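Local coordinates for protein lectin 2 (Agrocybe aegerita, PDB 4TQM) that binds carbohydrates, holding N-acetylglucosamine and galactose units in pockets formed by loops of its beta-propeller, at residues K137-S142 with K158-D163; I101-Y106 with G151-V156; R171-L176 with V188-K193; H184-G189 with I197-G202. The protein carries 1 engineered substitution. All coordinates share one frame; numbering follows the deposited sequence.

The four contacts sample three neighbouring blades of a beta-propeller, each an antiparallel four-stranded sheet, and show how loops between blades become sugar pockets. Along the chain, interactions 1 and 2 alternate segments, and interactions 3 and 4 follow. Interactions 1 and 2 have centres 11 Å apart and meet where strands 139-142 and 154-157 pair. Interactions 3 and 4, 13 Å apart between centres, share Val188 and Gly189 on strand 186-190. Interaction 1 bridges the blades: Phe160 packs on Ile187 and Ser198, and its carbonyl meets Arg174. Interaction 1 also serves both sugar sites: through Asp159 it shares one N-acetylglucosamine with interaction 3, and through Lys137 it helps interaction 2 hold a second glycan.

Interaction 1: K137-S142 with K158-D163; sequences KGVLVS and KDFGYD. With GAL (beta-D-galactopyranose), chain C; NAG (2-acetamido-2-deoxy-beta-D-glucopyranose), chain D; NAG (2-acetamido-2-deoxy-beta-D-glucopyranose), chain B.
A G1 beta bulge at Phe160 and Gly161, in the loop leaving the outer strand of a propeller blade, lies against Gly138, just before strand 139-142, and shows close backbone packing beside a sugar site. Two glycines meet here, Gly138 CA and Gly161 CA being only 4.0 Å apart, and the bare backbones can come this close because neither carries a side chain. Gly138 CA also approaches Asp159 O at 3.3 Å in a CA-H...O contact. The same carbonyl oxygen is met by CG2 of Val139, the branch that lies anti to the carbonyl carbon of its own residue and touches CB of Phe160 more loosely.

Two side chains on this framework, Asp159 and Lys137, bind sugars. Asp159 turns away from strand 139-142 and accepts from two neighbouring hydroxyls of one N-acetylglucosamine, O3 to OD1 at 2.6 Å and O4 to OD2 at 2.6 Å. Its OD1 is held in place by Phe160 N at 2.7 Å, on the anti side of the carboxylate. Lys137, bent at chi2 (-55°) and chi4 (-51°), curls its ammonium group to a second ligand, where NZ bonds to galactose O4 at 2.7 Å and to N-acetylglucosamine O6 at 2.6 Å. Asp163 OD2 lies near CE of Lys137, without touching the ammonium group; the opposite charges probably attract weakly.

Strand 139-142 is flanked in its sheet by strands 130-134 and 154-157, while the Phe160 ring reaches the next blade, resting on Phe196 and Ser198 of strand 195-198.

Interaction 2: I101-Y106 with G151-V156; sequences IANFGY and GPATLV. With NAG (2-acetamido-2-deoxy-beta-D-glucopyranose), chain E.
Asn103 OD1, on an amide that packs against Ala153, is gripped by Phe104 N at 2.6 Å, by O3 of a bound N-acetylglucosamine at 2.7 Å, and weakly by Trp111 NE1. Phe104 N comes in the carbonyl plane on a lone pair, so the backbone N-H of the next residue helps to hold the amide while it serves the sugar. The site lies between two propeller blades: Asn103 follows strand 98-101 of one, and Ala153 lies at the 154-157 strand of the next.

A first torsion that sets CG of Asn103 anti to the backbone N (chi1 -151°) carries the amide toward the sugar, and its nitrogen is engaged too. ND2 donates to sugar O4 at 2.7 Å along a nearly straight line (172°). Adjacent hydroxyls of the sugar are thus read by one acceptor and one donor, a pairing well suited to an amide. A water bridges the blades, accepting from Ala153 N at 3.2 Å and more weakly from ND2.

Van der Waals contacts complete the seam. The methyl of Ala153 sits beside ND2 and meets the ring of Phe104 obliquely, CB to CE2 being 3.7 Å. Farther along, the extended side chain of Ile101 reaches across with its tip, placing CD1 3.6 Å from Gly151 O.

Interaction 3: R171-L176 with V188-K193; sequences RHLRFL and VGFGDK. With NAG (2-acetamido-2-deoxy-beta-D-glucopyranose), chain D; NAG (2-acetamido-2-deoxy-beta-D-glucopyranose), chain F; GAL (beta-D-galactopyranose), chain G.
A first torsion of -51° puts CG of His172 anti to its carbonyl carbon, and a bend at chi3 (63°) turns the guanidinium of Arg171 the same way, so that both groups converge on Asp192 OD1. His172 NE2 donates at 2.7 Å, almost straight (175°), with OD1 in the ring plane but the ring nitrogen above the carboxylate plane. Arg171 grips the same oxygen side-on in a salt bridge, NE to OD1 at 3.2 Å on the syn lone pair and NH2 to OD1 at 2.9 Å. The imidazole is sandwiched between CB of Arg171 and the acetamido methyl C8 of an N-acetylglucosamine.

These loops extend the antiparallel hairpin of strands 173-177 and 186-190 in one propeller blade. Leu173 and Phe175 pair with Phe190 and Val188, and on their shared face Phe190 CE2 meets Phe175 CE1 obliquely at 3.6 Å.

Asp192 N donates to O7 of that N-acetylglucosamine at 3.1 Å, while OD2 lies unusually close to O2 of a galactose, a bond of doubtful length. With three N-H groups on OD1, the carboxylate is probably kept negative despite nearby Asp219, which also bonds Arg171, and well placed to accept from the galactose, itself linked to that N-acetylglucosamine.

Interaction 4: H184-G189 with I197-G202; sequences HLDIVG and ISRNNG
Asp186 and Asn200 cross at about a right angle, carboxylate and amide planes 86° apart, and each side chain bonds to the backbone of the other segment. Asp186 OD1 receives Asn200 N at 2.8 Å on its anti lone pair, nearly straight at 174°, while OD2 is taken by Val179 N. In return, with CG anti to the backbone N (chi1 -173°), the amide of Asn200 reaches back and ND2 donates to Leu185 O at 2.9 Å, the acceptor lying in the amide plane. ND2 also bonds Ile123 O, a carbonyl that His184 ND1 shares, and CB of His184 packs beside ND2 at 3.8 Å.

This is the open end of the hairpin between strands 186-190 and 195-198, the central pair of a four-stranded propeller blade; both segments fall in an FG-GAP-like repeat. Ile187 and Ser198 form a hydrogen-bonded pair, with Ile187 N to Ser198 O and Ser198 N to Ile187 O both 2.9 Å, and their CB atoms lie side by side. On the other face Val188 and Ile197 meet through their CG2 methyls at 4.2 Å.

Beyond the pairing the chain turns: Asn200 OD1 accepts from Gly202 N at 2.7 Å in an Asx turn, in the carbonyl plane, which holds the amide from its second end.

Interaction 1: K137-S142 with K158-D163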
# COMPACT_ATOMS: atom_id res chain seq x y z
N LYS A 137 22.37 -3.94 3.09
CA LYS A 137 22.91 -5.22 3.55
C LYS A 137 21.83 -6.18 4.04
O LYS A 137 22.14 -7.26 4.55
CB LYS A 137 23.94 -4.99 4.65
CG LYS A 137 25.11 -4.12 4.23
CD LYS A 137 25.79 -4.67 2.99
CE LYS A 137 27.09 -3.93 2.72
NZ LYS A 137 26.88 -2.46 2.73
N GLY A 138 20.57 -5.79 3.90
CA GLY A 138 19.47 -6.62 4.33
C GLY A 138 18.36 -5.84 5.00
O GLY A 138 18.15 -4.66 4.70
N VAL A 139 17.66 -6.49 5.92
CA VAL A 139 16.52 -5.89 6.60
C VAL A 139 16.95 -5.23 7.91
O VAL A 139 17.52 -5.88 8.79
CB VAL A 139 15.42 -6.94 6.88
CG1 VAL A 139 14.21 -6.28 7.53
CG2 VAL A 139 15.03 -7.64 5.59
N LEU A 140 16.66 -3.94 8.03
CA LEU A 140 17.00 -3.15 9.22
C LEU A 140 15.73 -2.82 9.96
O LEU A 140 14.76 -2.36 9.36
CB LEU A 140 17.69 -1.84 8.82
CG LEU A 140 19.10 -1.77 8.23
CD1 LEU A 140 20.13 -2.33 9.20
CD2 LEU A 140 19.20 -2.45 6.87
N VAL A 141 15.72 -3.03 11.27
CA VAL A 141 14.53 -2.74 12.07
C VAL A 141 14.85 -1.77 13.21
O VAL A 141 15.84 -1.93 13.92
CB VAL A 141 13.91 -4.03 12.66
CG1 VAL A 141 12.76 -3.70 13.60
CG2 VAL A 141 13.45 -4.95 11.54
N SER A 142 14.01 -0.75 13.36
CA SER A 142 14.03 0.11 14.55
C SER A 142 12.79 -0.15 15.39
O SER A 142 11.67 0.14 14.97
CB SER A 142 14.10 1.58 14.17
OG SER A 142 13.94 2.39 15.32
N LYS A 158 20.22 -10.80 6.91
CA LYS A 158 21.09 -10.50 5.78
C LYS A 158 20.52 -11.03 4.46
O LYS A 158 21.14 -11.86 3.79
CB LYS A 158 22.49 -11.09 6.02
CG LYS A 158 23.28 -10.36 7.10
CD LYS A 158 24.51 -11.17 7.51
CE LYS A 158 25.54 -10.31 8.22
NZ LYS A 158 24.95 -9.57 9.37
N ASP A 159 19.34 -10.54 4.09
CA ASP A 159 18.72 -10.90 2.82
C ASP A 159 17.70 -9.84 2.43
O ASP A 159 17.42 -8.94 3.21
CB ASP A 159 18.06 -12.28 2.91
CG ASP A 159 18.12 -13.05 1.59
OD1 ASP A 159 18.16 -12.41 0.52
OD2 ASP A 159 18.13 -14.30 1.64
N PHE A 160 17.15 -9.96 1.22
CA PHE A 160 16.19 -8.99 0.68
C PHE A 160 16.79 -7.59 0.60
O PHE A 160 16.07 -6.59 0.66
CB PHE A 160 14.90 -8.97 1.50
CG PHE A 160 14.25 -10.32 1.65
CD1 PHE A 160 13.54 -10.89 0.60
CD2 PHE A 160 14.33 -11.01 2.85
CE1 PHE A 160 12.94 -12.13 0.74
CE2 PHE A 160 13.72 -12.25 3.00
CZ PHE A 160 13.03 -12.81 1.94
N GLY A 161 18.11 -7.52 0.48
CA GLY A 161 18.81 -6.25 0.41
C GLY A 161 19.38 -6.00 -0.97
O GLY A 161 19.52 -6.92 -1.78
N TYR A 162 19.71 -4.74 -1.25
CA TYR A 162 20.31 -4.38 -2.52
C TYR A 162 21.63 -5.13 -2.71
O TYR A 162 21.89 -5.68 -3.79
CB TYR A 162 20.54 -2.87 -2.61
CG TYR A 162 20.97 -2.41 -3.99
CD1 TYR A 162 20.03 -1.98 -4.91
CD2 TYR A 162 22.31 -2.42 -4.36
CE1 TYR A 162 20.42 -1.56 -6.17
CE2 TYR A 162 22.70 -2.01 -5.62
CZ TYR A 162 21.75 -1.58 -6.52
OH TYR A 162 22.14 -1.16 -7.78
N ASP A 163 22.44 -5.16 -1.66
CA ASP A 163 23.73 -5.85 -1.72
C ASP A 163 23.70 -7.11 -0.86
O ASP A 163 24.74 -7.64 -0.47
CB ASP A 163 24.85 -4.91 -1.28
CG ASP A 163 26.22 -5.40 -1.71
OD1 ASP A 163 26.29 -6.23 -2.64
OD2 ASP A 163 27.23 -4.96 -1.11
C1 GAL C . 26.86 0.97 2.34
C2 GAL C . 25.51 0.89 3.04
C3 GAL C . 25.64 1.04 4.55
C4 GAL C . 26.76 0.16 5.10
C5 GAL C . 28.03 0.37 4.28
C6 GAL C . 29.17 -0.49 4.81
O2 GAL C . 24.68 1.93 2.56
O3 GAL C . 24.42 0.69 5.17
O4 GAL C . 26.38 -1.20 5.06
O5 GAL C . 27.76 0.05 2.93
O6 GAL C . 30.39 -0.02 4.27
C1 NAG D . 18.83 -15.61 -4.55
C2 NAG D . 17.90 -14.64 -3.83
C3 NAG D . 18.38 -14.45 -2.39
C4 NAG D . 18.53 -15.80 -1.71
C5 NAG D . 19.40 -16.74 -2.54
C6 NAG D . 19.44 -18.13 -1.91
C7 NAG D . 16.87 -13.03 -5.36
C8 NAG D . 16.82 -11.59 -5.76
N2 NAG D . 17.86 -13.37 -4.52
O3 NAG D . 17.46 -13.66 -1.67
O4 NAG D . 19.10 -15.63 -0.43
O5 NAG D . 18.91 -16.84 -3.86
O6 NAG D . 20.00 -19.05 -2.82
O7 NAG D . 16.04 -13.83 -5.80
C1 NAG B . 28.98 0.80 -2.78
C2 NAG B . 27.85 1.82 -2.70
C3 NAG B . 27.50 2.13 -1.24
C4 NAG B . 27.23 0.83 -0.48
C5 NAG B . 28.38 -0.15 -0.72
C6 NAG B . 28.13 -1.51 -0.06
C7 NAG B . 28.15 3.12 -4.74
C8 NAG B . 27.09 4.03 -5.30
N2 NAG B . 28.22 3.03 -3.41
O1 NAG B . 29.30 0.50 -4.12
O3 NAG B . 26.37 2.96 -1.16
O4 NAG B . 27.09 1.06 0.91
O5 NAG B . 28.59 -0.37 -2.10
O6 NAG B . 28.72 -1.55 1.21
O7 NAG B . 28.88 2.51 -5.52

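Interaction 2: I101-Y106 with G151-V156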
# COMPACT_ATOMS: atom_id res chain seq x y z
N ILE A 101 14.47 9.49 15.11
CA ILE A 101 15.67 8.68 14.91
C ILE A 101 16.53 9.23 13.78
O ILE A 101 16.03 9.62 12.72
CB ILE A 101 15.31 7.18 14.65
CG1 ILE A 101 16.58 6.33 14.53
CG2 ILE A 101 14.43 7.04 13.41
CD1 ILE A 101 16.29 4.87 14.25
N ALA A 102 17.84 9.28 14.01
CA ALA A 102 18.79 9.73 13.00
C ALA A 102 19.26 8.58 12.11
O ALA A 102 20.45 8.27 12.05
CB ALA A 102 19.98 10.40 13.66
N ASN A 103 18.30 7.94 11.43
CA ASN A 103 18.62 6.89 10.47
C ASN A 103 17.47 6.76 9.46
O ASN A 103 16.50 7.51 9.53
CB ASN A 103 18.88 5.56 11.19
CG ASN A 103 19.84 4.66 10.42
OD1 ASN A 103 19.77 4.54 9.20
ND2 ASN A 103 20.76 4.02 11.15
N PHE A 104 17.60 5.81 8.53
CA PHE A 104 16.61 5.61 7.47
C PHE A 104 16.39 6.87 6.63
O PHE A 104 15.31 7.07 6.06
CB PHE A 104 15.27 5.12 8.05
CG PHE A 104 15.37 3.82 8.80
CD1 PHE A 104 15.40 2.61 8.11
CD2 PHE A 104 15.41 3.80 10.18
CE1 PHE A 104 15.49 1.41 8.80
CE2 PHE A 104 15.50 2.60 10.87
CZ PHE A 104 15.54 1.40 10.18
N GLY A 105 17.41 7.71 6.53
CA GLY A 105 17.31 8.96 5.81
C GLY A 105 18.21 9.04 4.59
O GLY A 105 19.14 8.24 4.45
N TYR A 106 17.94 10.00 3.71
CA TYR A 106 18.76 10.18 2.52
C TYR A 106 20.19 10.53 2.92
O TYR A 106 21.15 10.01 2.34
CB TYR A 106 18.18 11.28 1.62
CG TYR A 106 18.87 11.39 0.28
CD1 TYR A 106 18.38 10.73 -0.84
CD2 TYR A 106 20.01 12.18 0.12
CE1 TYR A 106 19.02 10.84 -2.07
CE2 TYR A 106 20.65 12.28 -1.10
CZ TYR A 106 20.15 11.61 -2.19
OH TYR A 106 20.78 11.72 -3.41
N GLY A 151 14.54 2.52 19.08
CA GLY A 151 15.84 1.88 19.21
C GLY A 151 16.66 2.08 17.95
O GLY A 151 16.12 2.47 16.92
N PRO A 152 17.96 1.80 18.03
CA PRO A 152 18.86 1.96 16.88
C PRO A 152 18.49 1.01 15.74
O PRO A 152 17.95 -0.07 16.00
CB PRO A 152 20.23 1.57 17.45
CG PRO A 152 19.92 0.70 18.63
CD PRO A 152 18.67 1.28 19.22
N ALA A 153 18.76 1.43 14.51
CA ALA A 153 18.51 0.57 13.35
C ALA A 153 19.42 -0.65 13.43
O ALA A 153 20.64 -0.53 13.44
CB ALA A 153 18.75 1.33 12.06
N THR A 154 18.81 -1.83 13.49
CA THR A 154 19.56 -3.07 13.64
C THR A 154 19.33 -4.01 12.45
O THR A 154 18.19 -4.26 12.07
CB THR A 154 19.18 -3.81 14.94
OG1 THR A 154 19.13 -2.88 16.02
CG2 THR A 154 20.19 -4.90 15.25
N LEU A 155 20.41 -4.51 11.87
CA LEU A 155 20.31 -5.50 10.80
C LEU A 155 19.88 -6.84 11.38
O LEU A 155 20.65 -7.47 12.11
CB LEU A 155 21.65 -5.64 10.07
CG LEU A 155 21.66 -6.46 8.78
CD1 LEU A 155 20.78 -5.81 7.72
CD2 LEU A 155 23.08 -6.65 8.26
N VAL A 156 18.66 -7.25 11.07
CA VAL A 156 18.09 -8.46 11.67
C VAL A 156 18.03 -9.64 10.69
O VAL A 156 17.70 -10.76 11.08
CB VAL A 156 16.67 -8.22 12.21
CG1 VAL A 156 16.67 -7.10 13.25
CG2 VAL A 156 15.72 -7.88 11.07
C1 NAG E . 23.95 1.28 6.41
C2 NAG E . 22.44 1.44 6.53
C3 NAG E . 22.13 2.24 7.79
C4 NAG E . 22.76 1.55 8.99
C5 NAG E . 24.25 1.34 8.77
C6 NAG E . 24.85 0.54 9.93
C7 NAG E . 21.31 1.39 4.37
C8 NAG E . 20.74 2.20 3.24
N2 NAG E . 21.90 2.08 5.35
O3 NAG E . 20.74 2.36 7.97
O4 NAG E . 22.55 2.30 10.17
O5 NAG E . 24.50 0.66 7.56
O6 NAG E . 26.22 0.31 9.69
O7 NAG E . 21.23 0.16 4.36
O HOH W 1 20.29 4.27 14.51

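Interaction 3: R171-L176 with V188-K193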
# COMPACT_ATOMS: atom_id res chain seq x y z
N ARG A 171 13.13 -5.43 -10.78
CA ARG A 171 13.03 -6.86 -11.04
C ARG A 171 12.20 -7.60 -10.00
O ARG A 171 11.58 -8.62 -10.30
CB ARG A 171 14.43 -7.50 -11.08
CG ARG A 171 15.31 -7.06 -12.23
CD ARG A 171 16.68 -7.70 -12.14
NE ARG A 171 16.62 -9.16 -12.26
CZ ARG A 171 16.57 -9.81 -13.42
NH1 ARG A 171 16.56 -9.13 -14.56
NH2 ARG A 171 16.53 -11.13 -13.44
N HIS A 172 12.19 -7.08 -8.78
CA HIS A 172 11.72 -7.84 -7.63
C HIS A 172 10.71 -7.07 -6.78
O HIS A 172 10.63 -5.84 -6.85
CB HIS A 172 12.92 -8.23 -6.76
CG HIS A 172 14.02 -8.88 -7.53
ND1 HIS A 172 15.34 -8.49 -7.41
CD2 HIS A 172 14.02 -9.89 -8.43
CE1 HIS A 172 16.10 -9.23 -8.20
NE2 HIS A 172 15.31 -10.09 -8.83
N LEU A 173 9.94 -7.81 -5.97
CA LEU A 173 8.95 -7.18 -5.09
C LEU A 173 9.15 -7.62 -3.64
O LEU A 173 9.54 -8.75 -3.39
CB LEU A 173 7.53 -7.53 -5.55
CG LEU A 173 7.08 -6.96 -6.90
CD1 LEU A 173 5.83 -7.68 -7.40
CD2 LEU A 173 6.81 -5.46 -6.79
N ARG A 174 8.89 -6.73 -2.69
CA ARG A 174 9.06 -7.06 -1.28
C ARG A 174 7.93 -6.49 -0.43
O ARG A 174 7.84 -5.27 -0.24
CB ARG A 174 10.42 -6.57 -0.77
CG ARG A 174 11.60 -7.48 -1.13
CD ARG A 174 12.92 -6.73 -1.04
NE ARG A 174 13.02 -5.69 -2.07
CZ ARG A 174 14.04 -4.86 -2.19
NH1 ARG A 174 15.07 -4.94 -1.35
NH2 ARG A 174 14.05 -3.95 -3.15
N PHE A 175 7.09 -7.38 0.09
CA PHE A 175 5.90 -7.01 0.85
C PHE A 175 5.99 -7.54 2.28
O PHE A 175 6.79 -8.43 2.57
CB PHE A 175 4.65 -7.61 0.21
CG PHE A 175 4.45 -7.25 -1.24
CD1 PHE A 175 3.75 -8.11 -2.08
CD2 PHE A 175 4.93 -6.06 -1.76
CE1 PHE A 175 3.55 -7.79 -3.41
CE2 PHE A 175 4.73 -5.74 -3.09
CZ PHE A 175 4.04 -6.60 -3.92
N LEU A 176 5.16 -6.99 3.16
CA LEU A 176 4.98 -7.55 4.49
C LEU A 176 3.56 -8.10 4.60
O LEU A 176 2.60 -7.42 4.22
CB LEU A 176 5.23 -6.49 5.57
CG LEU A 176 6.61 -5.82 5.62
CD1 LEU A 176 6.66 -4.78 6.73
CD2 LEU A 176 7.71 -6.86 5.80
N VAL A 188 7.60 -11.22 2.52
CA VAL A 188 7.36 -11.95 1.28
C VAL A 188 8.12 -11.29 0.14
O VAL A 188 7.96 -10.10 -0.10
CB VAL A 188 5.86 -11.99 0.92
CG1 VAL A 188 5.66 -12.72 -0.41
CG2 VAL A 188 5.07 -12.66 2.02
N GLY A 189 8.95 -12.06 -0.55
CA GLY A 189 9.80 -11.51 -1.59
C GLY A 189 9.71 -12.23 -2.92
O GLY A 189 10.02 -13.41 -3.03
N PHE A 190 9.27 -11.50 -3.94
CA PHE A 190 9.26 -12.00 -5.31
C PHE A 190 10.62 -11.71 -5.92
O PHE A 190 10.87 -10.60 -6.40
CB PHE A 190 8.15 -11.29 -6.10
CG PHE A 190 6.76 -11.53 -5.56
CD1 PHE A 190 5.93 -12.46 -6.16
CD2 PHE A 190 6.30 -10.84 -4.45
CE1 PHE A 190 4.65 -12.69 -5.67
CE2 PHE A 190 5.03 -11.06 -3.96
CZ PHE A 190 4.20 -11.99 -4.57
N GLY A 191 11.49 -12.71 -5.90
CA GLY A 191 12.85 -12.57 -6.39
C GLY A 191 12.99 -12.94 -7.85
O GLY A 191 12.09 -12.70 -8.65
N ASP A 192 14.13 -13.53 -8.21
CA ASP A 192 14.39 -13.93 -9.59
C ASP A 192 13.69 -15.23 -9.96
O ASP A 192 12.94 -15.28 -10.93
CB ASP A 192 15.90 -14.07 -9.83
CG ASP A 192 16.60 -12.74 -9.97
OD1 ASP A 192 16.10 -11.88 -10.72
OD2 ASP A 192 17.64 -12.55 -9.31
N LYS A 193 13.94 -16.27 -9.18
CA LYS A 193 13.47 -17.60 -9.54
C LYS A 193 12.48 -18.19 -8.53
O LYS A 193 11.90 -19.25 -8.78
CB LYS A 193 14.66 -18.55 -9.73
CG LYS A 193 15.55 -18.17 -10.91
CD LYS A 193 16.77 -19.08 -11.03
CE LYS A 193 16.42 -20.46 -11.57
NZ LYS A 193 15.89 -21.39 -10.52
C1 NAG D . 18.83 -15.61 -4.55
C2 NAG D . 17.90 -14.64 -3.83
C3 NAG D . 18.38 -14.45 -2.39
C4 NAG D . 18.53 -15.80 -1.71
C5 NAG D . 19.40 -16.74 -2.54
C6 NAG D . 19.44 -18.13 -1.91
C7 NAG D . 16.87 -13.03 -5.36
C8 NAG D . 16.82 -11.59 -5.76
N2 NAG D . 17.86 -13.37 -4.52
O3 NAG D . 17.46 -13.66 -1.67
O4 NAG D . 19.10 -15.63 -0.43
O5 NAG D . 18.91 -16.84 -3.86
O6 NAG D . 20.00 -19.05 -2.82
O7 NAG D . 16.04 -13.83 -5.80
C1 NAG F . 19.14 -14.32 -14.38
C2 NAG F . 19.46 -15.79 -14.14
C3 NAG F . 19.04 -16.17 -12.72
C4 NAG F . 19.65 -15.21 -11.71
C5 NAG F . 19.43 -13.76 -12.11
C6 NAG F . 20.22 -12.82 -11.20
C7 NAG F . 19.22 -16.73 -16.37
C8 NAG F . 20.60 -17.29 -16.54
N2 NAG F . 18.77 -16.61 -15.12
O1 NAG F . 19.52 -13.93 -15.69
O3 NAG F . 19.43 -17.49 -12.41
O4 NAG F . 19.07 -15.44 -10.45
O5 NAG F . 19.83 -13.53 -13.44
O6 NAG F . 21.56 -13.25 -11.15
O7 NAG F . 18.55 -16.40 -17.35
C1 GAL G . 19.78 -15.95 -9.29
C2 GAL G . 18.91 -15.43 -8.14
C3 GAL G . 19.26 -16.15 -6.84
C4 GAL G . 19.27 -17.66 -7.05
C5 GAL G . 20.08 -18.04 -8.30
C6 GAL G . 20.02 -19.53 -8.59
O2 GAL G . 19.12 -14.04 -7.99
O3 GAL G . 18.29 -15.82 -5.87
O4 GAL G . 17.95 -18.12 -7.19
O5 GAL G . 19.57 -17.34 -9.41
O6 GAL G . 20.82 -20.23 -7.66
O HOH W 2 10.31 -11.19 -9.80
O HOH W 3 18.67 -9.99 -10.40

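Interaction 4: H184-G189 with I197-G202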
# COMPACT_ATOMS: atom_id res chain seq x y z
N HIS A 184 1.11 -12.33 12.86
CA HIS A 184 2.29 -11.48 12.76
C HIS A 184 2.79 -11.35 11.32
O HIS A 184 2.93 -12.35 10.60
CB HIS A 184 3.42 -12.02 13.65
CG HIS A 184 3.13 -11.91 15.11
ND1 HIS A 184 3.69 -10.93 15.91
CD2 HIS A 184 2.35 -12.66 15.93
CE1 HIS A 184 3.26 -11.08 17.15
NE2 HIS A 184 2.45 -12.12 17.19
N LEU A 185 3.07 -10.11 10.90
CA LEU A 185 3.55 -9.83 9.55
C LEU A 185 4.89 -10.49 9.27
O LEU A 185 5.85 -10.31 10.01
CB LEU A 185 3.68 -8.32 9.35
CG LEU A 185 2.39 -7.51 9.35
CD1 LEU A 185 2.69 -6.03 9.38
CD2 LEU A 185 1.55 -7.86 8.13
N ASP A 186 4.94 -11.25 8.18
CA ASP A 186 6.18 -11.87 7.73
C ASP A 186 6.66 -11.16 6.47
O ASP A 186 5.94 -10.34 5.89
CB ASP A 186 5.96 -13.35 7.43
CG ASP A 186 5.26 -14.07 8.56
OD1 ASP A 186 5.91 -14.33 9.59
OD2 ASP A 186 4.06 -14.39 8.41
N ILE A 187 7.88 -11.47 6.03
CA ILE A 187 8.41 -10.91 4.80
C ILE A 187 8.08 -11.81 3.61
O ILE A 187 8.23 -13.03 3.69
CB ILE A 187 9.93 -10.71 4.87
CG1 ILE A 187 10.28 -9.69 5.96
CG2 ILE A 187 10.49 -10.26 3.52
CD1 ILE A 187 11.77 -9.56 6.22
N VAL A 188 7.60 -11.22 2.52
CA VAL A 188 7.36 -11.95 1.28
C VAL A 188 8.12 -11.29 0.14
O VAL A 188 7.96 -10.10 -0.10
CB VAL A 188 5.86 -11.99 0.92
CG1 VAL A 188 5.66 -12.72 -0.41
CG2 VAL A 188 5.07 -12.66 2.02
N GLY A 189 8.95 -12.06 -0.55
CA GLY A 189 9.80 -11.51 -1.59
C GLY A 189 9.71 -12.23 -2.92
O GLY A 189 10.02 -13.41 -3.03
N ILE A 197 9.76 -16.52 1.51
CA ILE A 197 9.19 -15.92 2.71
C ILE A 197 10.21 -15.96 3.84
O ILE A 197 11.06 -16.84 3.90
CB ILE A 197 7.90 -16.64 3.16
CG1 ILE A 197 8.19 -18.10 3.50
CG2 ILE A 197 6.81 -16.53 2.10
CD1 ILE A 197 7.05 -18.80 4.15
N SER A 198 10.12 -14.97 4.72
CA SER A 198 10.93 -14.95 5.92
C SER A 198 10.01 -14.75 7.12
O SER A 198 9.29 -13.75 7.21
CB SER A 198 11.98 -13.83 5.86
OG SER A 198 12.70 -13.76 7.08
N ARG A 199 10.02 -15.72 8.02
CA ARG A 199 9.10 -15.74 9.15
C ARG A 199 9.45 -14.69 10.20
O ARG A 199 10.62 -14.51 10.55
CB ARG A 199 9.09 -17.13 9.79
CG ARG A 199 8.09 -17.28 10.93
CD ARG A 199 8.43 -18.49 11.79
NE ARG A 199 9.77 -18.38 12.36
CZ ARG A 199 10.31 -19.27 13.18
NH1 ARG A 199 9.63 -20.36 13.54
NH2 ARG A 199 11.54 -19.09 13.65
N ASN A 200 8.43 -14.00 10.68
CA ASN A 200 8.55 -13.12 11.83
C ASN A 200 8.83 -13.97 13.07
O ASN A 200 7.98 -14.75 13.49
CB ASN A 200 7.24 -12.34 12.00
CG ASN A 200 7.30 -11.27 13.08
OD1 ASN A 200 7.91 -11.46 14.13
ND2 ASN A 200 6.66 -10.14 12.82
N ASN A 201 10.02 -13.82 13.64
CA ASN A 201 10.41 -14.63 14.79
C ASN A 201 9.73 -14.20 16.08
O ASN A 201 9.80 -14.90 17.10
CB ASN A 201 11.93 -14.61 14.98
CG ASN A 201 12.66 -15.43 13.94
OD1 ASN A 201 12.15 -16.43 13.45
ND2 ASN A 201 13.88 -15.01 13.60
N GLY A 202 9.07 -13.05 16.05
CA GLY A 202 8.35 -12.55 17.20
C GLY A 202 9.16 -11.56 18.02
O GLY A 202 8.60 -10.70 18.70
O HOH W 4 5.35 -15.24 11.75